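Local atomic coordinates of lipase (Rhizopus niveus, PDB entry 1LGY), a protein that hydrolyses the ester bonds of triacylglycerols and of the partial glycerides made from them, with a strong preference for positions 1 and 3. Residues T18-I23 with K138-G143; I93-S98 with H208-S213; F173-P178 with L258-I263; E222-S227 with N231-T236. All coordinates share one frame; numbering follows the deposited sequence.

Contact 1 of 4, residues T18-I23 with K138-G143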
loop_
_atom_site.group_PDB
_atom_site.type_symbol
_atom_site.label_atom_id
_atom_site.label_comp_id
_atom_site.label_asym_id
_atom_site.label_seq_id
_atom_site.Cartn_x
_atom_site.Cartn_y
_atom_site.Cartn_z
ATOM N N THR A 18 -5.868 2.888 11.193
ATOM C CA THR A 18 -6.002 4.303 10.945
ATOM C C THR A 18 -4.625 4.919 10.919
ATOM O O THR A 18 -4.389 5.805 10.103
ATOM C CB THR A 18 -6.813 5.028 11.990
ATOM O OG1 THR A 18 -8.062 4.372 12.064
ATOM C CG2 THR A 18 -7.103 6.492 11.602
ATOM N N LYS A 19 -3.692 4.400 11.740
ATOM C CA LYS A 19 -2.336 4.913 11.849
ATOM C C LYS A 19 -1.674 4.841 10.513
ATOM O O LYS A 19 -0.987 5.778 10.131
ATOM C CB LYS A 19 -1.509 4.100 12.858
ATOM C CG LYS A 19 -0.036 4.414 12.901
ATOM C CD LYS A 19 0.420 3.870 14.218
ATOM C CE LYS A 19 1.830 4.348 14.542
ATOM N NZ LYS A 19 2.796 3.320 14.207
ATOM N N TYR A 20 -1.937 3.755 9.786
ATOM C CA TYR A 20 -1.318 3.586 8.504
ATOM C C TYR A 20 -1.988 4.290 7.363
ATOM O O TYR A 20 -1.304 4.614 6.392
ATOM C CB TYR A 20 -1.209 2.125 8.239
ATOM C CG TYR A 20 -0.243 1.540 9.243
ATOM C CD1 TYR A 20 1.049 2.037 9.336
ATOM C CD2 TYR A 20 -0.657 0.543 10.094
ATOM C CE1 TYR A 20 1.935 1.553 10.285
ATOM C CE2 TYR A 20 0.220 0.048 11.041
ATOM C CZ TYR A 20 1.504 0.563 11.127
ATOM O OH TYR A 20 2.368 0.086 12.095
ATOM N N ALA A 21 -3.284 4.583 7.436
ATOM C CA ALA A 21 -3.891 5.387 6.424
ATOM C C ALA A 21 -3.317 6.789 6.560
ATOM O O ALA A 21 -2.885 7.392 5.587
ATOM C CB ALA A 21 -5.349 5.386 6.670
ATOM N N GLY A 22 -3.163 7.287 7.795
ATOM C CA GLY A 22 -2.552 8.587 8.085
ATOM C C GLY A 22 -1.111 8.746 7.595
ATOM O O GLY A 22 -0.731 9.842 7.162
ATOM N N ILE A 23 -0.302 7.685 7.608
ATOM C CA ILE A 23 1.048 7.759 7.115
ATOM C C ILE A 23 0.979 7.725 5.613
ATOM O O ILE A 23 1.581 8.577 4.979
ATOM C CB ILE A 23 1.870 6.582 7.659
ATOM C CG1 ILE A 23 1.962 6.718 9.207
ATOM C CG2 ILE A 23 3.250 6.591 7.022
ATOM C CD1 ILE A 23 2.933 5.816 10.005
ATOM N N LYS A 138 11.899 -2.850 12.505
ATOM C CA LYS A 138 11.020 -3.460 11.532
ATOM C C LYS A 138 10.701 -2.496 10.387
ATOM O O LYS A 138 10.699 -1.283 10.555
ATOM C CB LYS A 138 9.674 -3.900 12.144
ATOM C CG LYS A 138 9.471 -3.695 13.650
ATOM C CD LYS A 138 8.001 -3.904 14.039
ATOM C CE LYS A 138 7.706 -5.419 13.985
ATOM N NZ LYS A 138 8.402 -6.208 15.008
ATOM N N VAL A 139 10.357 -3.042 9.218
ATOM C CA VAL A 139 10.057 -2.263 8.039
ATOM C C VAL A 139 8.568 -2.289 7.779
ATOM O O VAL A 139 7.967 -3.343 7.588
ATOM C CB VAL A 139 10.782 -2.834 6.845
ATOM C CG1 VAL A 139 10.718 -1.802 5.722
ATOM C CG2 VAL A 139 12.219 -3.156 7.176
ATOM N N ILE A 140 7.879 -1.171 7.856
ATOM C CA ILE A 140 6.473 -1.179 7.439
ATOM C C ILE A 140 6.351 -0.575 6.066
ATOM O O ILE A 140 6.852 0.511 5.922
ATOM C CB ILE A 140 5.664 -0.399 8.430
ATOM C CG1 ILE A 140 5.785 -1.238 9.719
ATOM C CG2 ILE A 140 4.276 -0.095 7.940
ATOM C CD1 ILE A 140 4.955 -0.918 10.958
ATOM N N VAL A 141 5.720 -1.175 5.047
ATOM C CA VAL A 141 5.613 -0.578 3.704
ATOM C C VAL A 141 4.196 -0.111 3.539
ATOM O O VAL A 141 3.286 -0.847 3.911
ATOM C CB VAL A 141 5.913 -1.591 2.605
ATOM C CG1 VAL A 141 6.003 -0.860 1.285
ATOM C CG2 VAL A 141 7.230 -2.340 2.920
ATOM N N THR A 142 3.943 1.063 2.999
ATOM C CA THR A 142 2.562 1.486 2.916
ATOM C C THR A 142 2.260 2.461 1.803
ATOM O O THR A 142 3.163 3.089 1.258
ATOM C CB THR A 142 2.172 2.068 4.296
ATOM O OG1 THR A 142 0.762 1.967 4.317
ATOM C CG2 THR A 142 2.531 3.492 4.550
ATOM N N GLY A 143 0.973 2.556 1.456
ATOM C CA GLY A 143 0.542 3.526 0.472
ATOM C C GLY A 143 -0.957 3.490 0.221
ATOM O O GLY A 143 -1.675 2.582 0.604
HETATM O O HOH W 1 -2.120 2.369 4.352
#
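Tyr20 and Ile140 lead a buried helix-on-sheet contact, in which helix 11-26 near the N terminus lies across strand 138-144 of the central sheet of an alpha/beta-hydrolase fold. Over these residues the helix and strand axes come within 7.8 Å and make an angle of 65°, and the CA atoms of Tyr20 and Thr142 are the nearest pair across the backbones. Tyr20 has its CG anti to its own carbonyl carbon (chi1 -66°), which sends the ring from the helix down to the strand. There it crosses the Ile140 side chain at about a right angle. Ile140 meets it with two methyls: CG2 lies 3.7 Å from Tyr20 CE1, obliquely to the ring, and CD1 packs against the phenol end. Further along the helix, Ile23 CG2 touches Thr142 CG2 at 4.0 Å, methyl against methyl.

The polar part of the contact runs through a water molecule. The water donates to Thr142 OG1 at 2.9 Å and, weakly, to the backbone oxygen Tyr20 O at 3.1 Å. Thr142 OG1 also hydrogen-bonds to Phe173 O on the neighbouring strand 170-175, and the Phe173 ring meets that of Tyr20. Ile23 is further packed by Tyr77 and Val79 of strand 75-81. Strand 138-144 leads into the nucleophile elbow, where Gly143 opens the GxSxG sequence around the catalytic Ser145.

Helix and strand therefore meet mainly through hydrocarbon, and the buried hydroxyl on the strand side, Thr142 OG1, is satisfied by a carbonyl of the next strand and by a water that bridges to the helix backbone.

Contact 2 of 4, residues I93-S98 with H208-S213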
loop_
_atom_site.group_PDB
_atom_site.type_symbol
_atom_site.label_atom_id
_atom_site.label_comp_id
_atom_site.label_asym_id
_atom_site.label_seq_id
_atom_site.Cartn_x
_atom_site.Cartn_y
_atom_site.Cartn_z
ATOM N N ILE A 93 -6.101 3.531 -17.874
ATOM C CA ILE A 93 -5.241 2.401 -17.491
ATOM C C ILE A 93 -5.247 1.317 -18.587
ATOM O O ILE A 93 -6.083 1.382 -19.488
ATOM C CB ILE A 93 -5.790 1.970 -16.085
ATOM C CG1 ILE A 93 -4.975 0.886 -15.411
ATOM C CG2 ILE A 93 -7.175 1.453 -16.302
ATOM C CD1 ILE A 93 -5.497 0.683 -13.990
ATOM N N VAL A 94 -4.308 0.370 -18.660
ATOM C CA VAL A 94 -4.418 -0.746 -19.610
ATOM C C VAL A 94 -4.441 -2.005 -18.753
ATOM O O VAL A 94 -3.596 -2.126 -17.873
ATOM C CB VAL A 94 -3.225 -0.821 -20.550
ATOM C CG1 VAL A 94 -3.447 -1.911 -21.557
ATOM C CG2 VAL A 94 -3.097 0.440 -21.340
ATOM N N PHE A 95 -5.367 -2.952 -18.946
ATOM C CA PHE A 95 -5.424 -4.126 -18.100
ATOM C C PHE A 95 -4.698 -5.266 -18.803
ATOM O O PHE A 95 -5.254 -6.332 -19.086
ATOM C CB PHE A 95 -6.834 -4.562 -17.846
ATOM C CG PHE A 95 -7.795 -3.532 -17.264
ATOM C CD1 PHE A 95 -7.377 -2.574 -16.320
ATOM C CD2 PHE A 95 -9.127 -3.577 -17.674
ATOM C CE1 PHE A 95 -8.318 -1.678 -15.806
ATOM C CE2 PHE A 95 -10.057 -2.683 -17.152
ATOM C CZ PHE A 95 -9.656 -1.730 -16.216
ATOM N N ASN A 96 -3.418 -5.029 -19.094
ATOM C CA ASN A 96 -2.563 -6.029 -19.646
ATOM C C ASN A 96 -1.494 -6.492 -18.647
ATOM O O ASN A 96 -1.238 -5.836 -17.650
ATOM C CB ASN A 96 -1.920 -5.478 -20.858
ATOM C CG ASN A 96 -0.986 -4.315 -20.633
ATOM O OD1 ASN A 96 -0.045 -4.165 -21.406
ATOM N ND2 ASN A 96 -1.151 -3.440 -19.642
ATOM N N PHE A 97 -0.822 -7.615 -18.884
ATOM C CA PHE A 97 0.112 -8.179 -17.921
ATOM C C PHE A 97 1.557 -8.226 -18.349
ATOM O O PHE A 97 1.861 -8.165 -19.536
ATOM C CB PHE A 97 -0.252 -9.594 -17.615
ATOM C CG PHE A 97 -1.464 -9.881 -16.754
ATOM C CD1 PHE A 97 -1.322 -9.834 -15.366
ATOM C CD2 PHE A 97 -2.671 -10.251 -17.334
ATOM C CE1 PHE A 97 -2.393 -10.159 -14.537
ATOM C CE2 PHE A 97 -3.728 -10.575 -16.517
ATOM C CZ PHE A 97 -3.589 -10.529 -15.129
ATOM N N SER A 98 2.455 -8.363 -17.366
ATOM C CA SER A 98 3.876 -8.676 -17.574
ATOM C C SER A 98 4.171 -9.892 -16.696
ATOM O O SER A 98 3.464 -10.206 -15.728
ATOM C CB SER A 98 4.842 -7.617 -17.092
ATOM O OG SER A 98 4.872 -6.474 -17.939
ATOM N N HIS A 208 -11.328 -2.489 -6.948
ATOM C CA HIS A 208 -12.127 -3.255 -7.871
ATOM C C HIS A 208 -11.604 -3.210 -9.289
ATOM O O HIS A 208 -12.146 -3.861 -10.182
ATOM C CB HIS A 208 -13.549 -2.723 -7.764
ATOM C CG HIS A 208 -14.131 -3.031 -6.386
ATOM N ND1 HIS A 208 -14.259 -4.245 -5.828
ATOM C CD2 HIS A 208 -14.614 -2.096 -5.501
ATOM C CE1 HIS A 208 -14.800 -4.080 -4.638
ATOM N NE2 HIS A 208 -15.006 -2.789 -4.465
ATOM N N VAL A 209 -10.494 -2.490 -9.508
ATOM C CA VAL A 209 -9.862 -2.348 -10.817
ATOM C C VAL A 209 -8.419 -2.838 -10.730
ATOM O O VAL A 209 -7.835 -2.667 -9.661
ATOM C CB VAL A 209 -9.864 -0.889 -11.226
ATOM C CG1 VAL A 209 -9.594 -0.827 -12.681
ATOM C CG2 VAL A 209 -11.211 -0.216 -10.959
ATOM N N PRO A 210 -7.729 -3.475 -11.691
ATOM C CA PRO A 210 -8.246 -4.188 -12.859
ATOM C C PRO A 210 -9.260 -5.268 -12.508
ATOM O O PRO A 210 -9.122 -5.860 -11.448
ATOM C CB PRO A 210 -6.996 -4.705 -13.465
ATOM C CG PRO A 210 -5.945 -3.722 -13.070
ATOM C CD PRO A 210 -6.276 -3.615 -11.641
ATOM N N PRO A 211 -10.331 -5.581 -13.220
ATOM C CA PRO A 211 -11.345 -6.501 -12.680
ATOM C C PRO A 211 -11.028 -8.008 -12.736
ATOM O O PRO A 211 -10.020 -8.446 -13.324
ATOM C CB PRO A 211 -12.615 -6.064 -13.435
ATOM C CG PRO A 211 -12.159 -5.337 -14.698
ATOM C CD PRO A 211 -10.778 -4.790 -14.372
ATOM N N GLN A 212 -11.804 -8.850 -12.025
ATOM C CA GLN A 212 -11.526 -10.291 -12.098
ATOM C C GLN A 212 -11.815 -10.877 -13.484
ATOM O O GLN A 212 -11.262 -11.922 -13.837
ATOM C CB GLN A 212 -12.344 -11.064 -11.112
ATOM C CG GLN A 212 -11.951 -10.629 -9.732
ATOM C CD GLN A 212 -12.278 -11.566 -8.596
ATOM O OE1 GLN A 212 -11.721 -11.454 -7.497
ATOM N NE2 GLN A 212 -13.166 -12.526 -8.774
ATOM N N SER A 213 -12.647 -10.231 -14.320
ATOM C CA SER A 213 -12.881 -10.775 -15.630
ATOM C C SER A 213 -11.607 -10.773 -16.449
ATOM O O SER A 213 -11.403 -11.718 -17.203
ATOM C CB SER A 213 -13.998 -9.993 -16.309
ATOM O OG SER A 213 -13.654 -8.653 -16.514
#
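Phe95 lays one face of its ring on the Pro210-Pro211 pair. Pro211 CD sits over that face, 3.8 Å from the ring centroid and 21° off the normal. Pro210 CA lies over the same face at 4.2 Å from the Phe95 centroid, and both make CH-pi contacts. Pro210 CB packs near the ring's CD1 atom, while Val209 CG1 comes in obliquely, 3.5 Å from Phe95 CE1. Val209 has CG1 anti to its backbone N (chi1 -164°), and this is the branch that meets the ring.

Two backbone features accompany the fit. Phe95 is the centre of an inverse gamma turn, from which its side chain projects toward 208-213, and the peptide bond before Pro210 is cis. In the lipase fold, 93-98 is a loop that runs into the short strand 97-99. The partner segment, 208-213, lies in the connection between strands 196-201 and 221-227 that also holds the catalytic Asp204.

Around this shell, Phe214 meets the Phe95 ring edge-to-face, and Phe216 stacks with Phe97 while also touching Pro210. Arg179 ties down the proline loop, with its NH1 hydrogen-bonded to Pro210 O and its backbone bonded to that of Val209. The side chain of Val209 lies near the triad residues Asp204 and His257 without touching them.

Contact 3 of 4, residues F173-P178 with L258-I263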
loop_
_atom_site.group_PDB
_atom_site.type_symbol
_atom_site.label_atom_id
_atom_site.label_comp_id
_atom_site.label_asym_id
_atom_site.label_seq_id
_atom_site.Cartn_x
_atom_site.Cartn_y
_atom_site.Cartn_z
ATOM N N PHE A 173 0.956 -2.548 4.444
ATOM C CA PHE A 173 -0.390 -2.040 4.691
ATOM C C PHE A 173 -0.891 -1.213 3.540
ATOM O O PHE A 173 -0.121 -0.356 3.129
ATOM C CB PHE A 173 -0.413 -1.153 5.897
ATOM C CG PHE A 173 -0.456 -1.916 7.200
ATOM C CD1 PHE A 173 0.715 -2.440 7.754
ATOM C CD2 PHE A 173 -1.657 -2.031 7.885
ATOM C CE1 PHE A 173 0.673 -3.074 9.005
ATOM C CE2 PHE A 173 -1.687 -2.666 9.126
ATOM C CZ PHE A 173 -0.530 -3.183 9.684
ATOM N N THR A 174 -2.065 -1.384 2.938
ATOM C CA THR A 174 -2.472 -0.405 1.939
ATOM C C THR A 174 -3.896 0.077 2.152
ATOM O O THR A 174 -4.726 -0.641 2.678
ATOM C CB THR A 174 -2.363 -0.973 0.461
ATOM O OG1 THR A 174 -3.403 -1.927 0.285
ATOM C CG2 THR A 174 -1.058 -1.674 0.154
ATOM N N VAL A 175 -4.238 1.309 1.832
ATOM C CA VAL A 175 -5.639 1.720 1.826
ATOM C C VAL A 175 -5.976 2.058 0.361
ATOM O O VAL A 175 -5.134 2.641 -0.268
ATOM C CB VAL A 175 -5.932 2.985 2.722
ATOM C CG1 VAL A 175 -5.811 2.632 4.177
ATOM C CG2 VAL A 175 -4.962 4.101 2.447
ATOM N N GLY A 176 -7.101 1.692 -0.273
ATOM C CA GLY A 176 -7.413 2.081 -1.660
ATOM C C GLY A 176 -6.650 1.324 -2.748
ATOM O O GLY A 176 -6.767 1.643 -3.925
ATOM N N GLY A 177 -5.894 0.276 -2.423
ATOM C CA GLY A 177 -5.058 -0.413 -3.384
ATOM C C GLY A 177 -5.792 -1.103 -4.527
ATOM O O GLY A 177 -6.736 -1.844 -4.297
ATOM N N PRO A 178 -5.385 -0.897 -5.779
ATOM C CA PRO A 178 -5.784 -1.683 -6.926
ATOM C C PRO A 178 -5.244 -3.079 -6.889
ATOM O O PRO A 178 -4.253 -3.352 -6.202
ATOM C CB PRO A 178 -5.249 -0.934 -8.122
ATOM C CG PRO A 178 -4.045 -0.214 -7.602
ATOM C CD PRO A 178 -4.571 0.233 -6.236
ATOM N N LEU A 258 -11.234 9.011 -1.731
ATOM C CA LEU A 258 -10.665 10.264 -1.255
ATOM C C LEU A 258 -10.606 10.560 0.225
ATOM O O LEU A 258 -10.156 11.641 0.549
ATOM C CB LEU A 258 -11.391 11.420 -1.947
ATOM C CG LEU A 258 -10.890 11.969 -3.321
ATOM C CD1 LEU A 258 -10.502 10.859 -4.274
ATOM C CD2 LEU A 258 -12.004 12.763 -3.967
ATOM N N SER A 259 -11.052 9.681 1.109
ATOM C CA SER A 259 -10.873 9.859 2.537
ATOM C C SER A 259 -10.922 8.511 3.204
ATOM O O SER A 259 -11.663 7.689 2.730
ATOM C CB SER A 259 -11.961 10.716 3.142
ATOM O OG SER A 259 -13.185 10.390 2.494
ATOM N N TYR A 260 -10.120 8.197 4.224
ATOM C CA TYR A 260 -10.128 6.884 4.844
ATOM C C TYR A 260 -10.101 7.190 6.290
ATOM O O TYR A 260 -9.143 7.809 6.723
ATOM C CB TYR A 260 -8.884 6.049 4.600
ATOM C CG TYR A 260 -9.151 5.102 3.458
ATOM C CD1 TYR A 260 -9.288 5.624 2.169
ATOM C CD2 TYR A 260 -9.312 3.728 3.691
ATOM C CE1 TYR A 260 -9.596 4.785 1.102
ATOM C CE2 TYR A 260 -9.616 2.884 2.624
ATOM C CZ TYR A 260 -9.754 3.442 1.351
ATOM O OH TYR A 260 -10.068 2.671 0.295
ATOM N N PHE A 261 -11.127 6.754 7.015
ATOM C CA PHE A 261 -11.247 6.990 8.437
ATOM C C PHE A 261 -11.154 8.503 8.696
ATOM O O PHE A 261 -10.494 8.950 9.649
ATOM C CB PHE A 261 -10.129 6.307 9.195
ATOM C CG PHE A 261 -9.872 4.847 8.941
ATOM C CD1 PHE A 261 -10.724 3.885 9.472
ATOM C CD2 PHE A 261 -8.731 4.472 8.225
ATOM C CE1 PHE A 261 -10.421 2.539 9.285
ATOM C CE2 PHE A 261 -8.449 3.122 8.047
ATOM C CZ PHE A 261 -9.287 2.150 8.575
ATOM N N ASP A 262 -11.746 9.248 7.735
ATOM C CA ASP A 262 -11.764 10.696 7.690
ATOM C C ASP A 262 -10.485 11.507 7.524
ATOM O O ASP A 262 -10.429 12.715 7.799
ATOM C CB ASP A 262 -12.508 11.182 8.925
ATOM C CG ASP A 262 -13.968 10.828 8.808
ATOM O OD1 ASP A 262 -14.562 11.072 7.752
ATOM O OD2 ASP A 262 -14.508 10.292 9.773
ATOM N N ILE A 263 -9.430 10.860 7.020
ATOM C CA ILE A 263 -8.161 11.523 6.738
ATOM C C ILE A 263 -8.172 11.826 5.235
ATOM O O ILE A 263 -8.490 10.897 4.482
ATOM C CB ILE A 263 -7.007 10.579 7.109
ATOM C CG1 ILE A 263 -6.986 10.238 8.581
ATOM C CG2 ILE A 263 -5.721 11.288 6.744
ATOM C CD1 ILE A 263 -6.090 9.063 8.984
#
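The backbones come closest at Val175 and Tyr260, with CA atoms 7.5 Å apart, where the C-terminal end of strand 170-175 faces a tight hairpin: a type I' turn from Tyr260 to Ile263, closed by backbone hydrogen bonds in both directions between these two residues. The gap is bridged by the Tyr260 ring; it and the valine side chain, reaching out from opposing backbones, pass each other head to tail. Val175 CB sits over one face of the ring in a CH-pi contact, 3.8 Å from the centroid and 18° off the normal. Beside it, Val175 CG1 lies 3.7 Å from Tyr260 CD2, placed there by a rotamer that sets this methyl anti to the valine carbonyl carbon (chi1 -71°).

The phenol end of Tyr260 reaches over Gly176, where the chain leaves the strand with a positive phi. Gly176 N is 3.2 Å from Tyr260 OH, but the angle is too poor for a hydrogen bond. The hydroxyl is instead hydrogen-bonded to OD2 of the catalytic Asp204, a second-shell link to the triad that probably helps to place the carboxylate serving His257, only a few residues before the tyrosine.

Around this pair, Thr199 of strand 196-201 touches both Val175 and Tyr260, while Ala21 of helix 11-26 packs on Val175. Phe261 at the turn lies on Phe17 and Thr18 of that helix, and Ile225 of strand 221-227 supports both Tyr260 and Phe261.

Contact 4 of 4, residues E222-S227 with N231-T236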
loop_
_atom_site.group_PDB
_atom_site.type_symbol
_atom_site.label_atom_id
_atom_site.label_comp_id
_atom_site.label_asym_id
_atom_site.label_seq_id
_atom_site.Cartn_x
_atom_site.Cartn_y
_atom_site.Cartn_z
ATOM N N GLU A 222 -8.723 -8.427 3.994
ATOM C CA GLU A 222 -9.508 -7.279 3.714
ATOM C C GLU A 222 -10.236 -6.800 4.931
ATOM O O GLU A 222 -10.859 -7.615 5.602
ATOM C CB GLU A 222 -10.415 -7.695 2.588
ATOM C CG GLU A 222 -11.571 -6.788 2.481
ATOM C CD GLU A 222 -12.362 -6.764 1.214
ATOM O OE1 GLU A 222 -12.347 -7.643 0.346
ATOM O OE2 GLU A 222 -13.062 -5.784 1.147
ATOM N N SER A 223 -10.131 -5.470 5.138
ATOM C CA SER A 223 -10.808 -4.755 6.199
ATOM C C SER A 223 -11.577 -3.614 5.556
ATOM O O SER A 223 -11.013 -2.638 5.086
ATOM C CB SER A 223 -9.769 -4.258 7.186
ATOM O OG SER A 223 -8.650 -3.602 6.603
ATOM N N TRP A 224 -12.896 -3.778 5.497
ATOM C CA TRP A 224 -13.832 -2.879 4.853
ATOM C C TRP A 224 -14.529 -1.925 5.812
ATOM O O TRP A 224 -15.227 -2.325 6.738
ATOM C CB TRP A 224 -14.844 -3.735 4.142
ATOM C CG TRP A 224 -15.841 -3.045 3.203
ATOM C CD1 TRP A 224 -15.557 -1.905 2.486
ATOM C CD2 TRP A 224 -17.121 -3.501 2.943
ATOM N NE1 TRP A 224 -16.636 -1.649 1.786
ATOM C CE2 TRP A 224 -17.588 -2.564 2.020
ATOM C CE3 TRP A 224 -17.945 -4.568 3.335
ATOM C CZ2 TRP A 224 -18.870 -2.690 1.499
ATOM C CZ3 TRP A 224 -19.233 -4.693 2.802
ATOM C CH2 TRP A 224 -19.689 -3.751 1.882
ATOM N N ILE A 225 -14.341 -0.635 5.576
ATOM C CA ILE A 225 -15.007 0.409 6.343
ATOM C C ILE A 225 -16.424 0.430 5.796
ATOM O O ILE A 225 -16.604 0.976 4.718
ATOM C CB ILE A 225 -14.329 1.784 6.091
ATOM C CG1 ILE A 225 -12.824 1.682 6.320
ATOM C CG2 ILE A 225 -14.946 2.830 7.018
ATOM C CD1 ILE A 225 -12.061 2.914 5.842
ATOM N N LYS A 226 -17.451 -0.190 6.377
ATOM C CA LYS A 226 -18.825 -0.129 5.860
ATOM C C LYS A 226 -19.594 1.162 6.091
ATOM O O LYS A 226 -20.332 1.631 5.219
ATOM C CB LYS A 226 -19.688 -1.230 6.447
ATOM C CG LYS A 226 -19.536 -2.596 5.817
ATOM C CD LYS A 226 -20.596 -3.595 6.297
ATOM C CE LYS A 226 -20.363 -4.057 7.729
ATOM N NZ LYS A 226 -21.463 -4.918 8.149
ATOM N N SER A 227 -19.465 1.713 7.296
ATOM C CA SER A 227 -20.210 2.904 7.665
ATOM C C SER A 227 -19.335 3.785 8.515
ATOM O O SER A 227 -19.015 3.524 9.688
ATOM C CB SER A 227 -21.475 2.614 8.510
ATOM O OG SER A 227 -22.478 1.735 7.987
ATOM N N ASN A 231 -17.019 1.269 11.631
ATOM C CA ASN A 231 -17.744 0.102 11.232
ATOM C C ASN A 231 -16.919 -0.569 10.131
ATOM O O ASN A 231 -17.052 -0.342 8.936
ATOM C CB ASN A 231 -19.131 0.598 10.820
ATOM C CG ASN A 231 -20.231 -0.462 10.782
ATOM O OD1 ASN A 231 -21.213 -0.337 10.025
ATOM N ND2 ASN A 231 -20.093 -1.524 11.592
ATOM N N VAL A 232 -15.972 -1.388 10.602
ATOM C CA VAL A 232 -15.033 -2.129 9.776
ATOM C C VAL A 232 -15.215 -3.655 9.896
ATOM O O VAL A 232 -14.863 -4.317 10.884
ATOM C CB VAL A 232 -13.638 -1.694 10.210
ATOM C CG1 VAL A 232 -12.624 -2.450 9.395
ATOM C CG2 VAL A 232 -13.493 -0.180 10.083
ATOM N N GLN A 233 -15.730 -4.316 8.880
ATOM C CA GLN A 233 -15.820 -5.759 8.888
ATOM C C GLN A 233 -14.530 -6.275 8.295
ATOM O O GLN A 233 -13.946 -5.616 7.432
ATOM C CB GLN A 233 -16.993 -6.030 8.084
ATOM C CG GLN A 233 -17.088 -7.288 7.312
ATOM C CD GLN A 233 -18.450 -7.281 6.617
ATOM O OE1 GLN A 233 -19.502 -7.164 7.270
ATOM N NE2 GLN A 233 -18.467 -7.397 5.288
ATOM N N ILE A 234 -14.079 -7.442 8.756
ATOM C CA ILE A 234 -12.842 -8.039 8.292
ATOM C C ILE A 234 -13.186 -9.338 7.625
ATOM O O ILE A 234 -13.823 -10.156 8.266
ATOM C CB ILE A 234 -11.890 -8.362 9.426
ATOM C CG1 ILE A 234 -11.504 -7.108 10.164
ATOM C CG2 ILE A 234 -10.647 -9.049 8.851
ATOM C CD1 ILE A 234 -10.309 -7.287 11.143
ATOM N N CYS A 235 -12.828 -9.503 6.350
ATOM C CA CYS A 235 -12.932 -10.754 5.665
ATOM C C CYS A 235 -11.555 -11.357 5.805
ATOM O O CYS A 235 -10.633 -11.210 5.000
ATOM C CB CYS A 235 -13.254 -10.528 4.239
ATOM S SG CYS A 235 -15.016 -10.384 3.924
ATOM N N THR A 236 -11.456 -12.110 6.888
ATOM C CA THR A 236 -10.230 -12.759 7.292
ATOM C C THR A 236 -9.587 -13.776 6.358
ATOM O O THR A 236 -8.481 -14.223 6.690
ATOM C CB THR A 236 -10.464 -13.422 8.668
ATOM O OG1 THR A 236 -11.339 -14.523 8.431
ATOM C CG2 THR A 236 -11.016 -12.455 9.713
#
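Trp224 and Gln233 are paired across the antiparallel hairpin of strands 221-227 and 231-235, and their side chains extend together from the same face of it. The amide meets the indole at its edge, in the ring plane, with Gln233 NE2 3.5 Å from Trp224 CE3 and the two flat groups turned 62° apart. Lys226 completes the cluster: its CG rides over one face of the indole, 3.5 Å above the plane. A bend at chi3 (-73°) then carries NZ across to Gln233 OE1, a 3.1 Å hydrogen bond made from above the carbonyl plane.

The backbones of Trp224 and Gln233 bond both ways, the shorter link being Trp224 N to Gln233 O at 2.9 Å. Lys226 N donates to Asn231 O at 2.6 Å near the turn, and Cys235 N to Glu222 O at 2.8 Å at the other end. The other face of the hairpin carries Ser223, Ile225, Val232 and Ile234; Val232 CG1 touches Ser223 CB at 4.0 Å and faces the side of the sheet where Phe17 of helix 11-26 packs on Ser223.

Trp224 NE1 hydrogen-bonds to Lys202 O, fixing the indole from outside the hairpin, and Cys235 is held by its disulfide to Cys244. Chemically, the glutamine amide is used at both ends: its oxygen takes the lysine N-H while its nitrogen lies at the indole edge, and Lys226, Gln233 and Trp224 thereby hold one another across the two strands.

From the N terminus, helix 11-26 is joined to strand 138-144 by contact 1, which closes a loop of 114 residues. Inside that loop lies 93-98, which waits for 208-213; contact 2 therefore crosses contact 1, and it crosses contact 3 as well, since 173-178 comes before 208-213 and 258-263 after it. Contact 4, a short hairpin, is nested within the loop that contact 3 closes. Contacts 1 and 3 meet on neighbouring strands of the central sheet, and contacts 3 and 4 touch through Ile225. Contact 2 stays on the periphery, joining contact 3 where Val209 O packs on Pro178 CB.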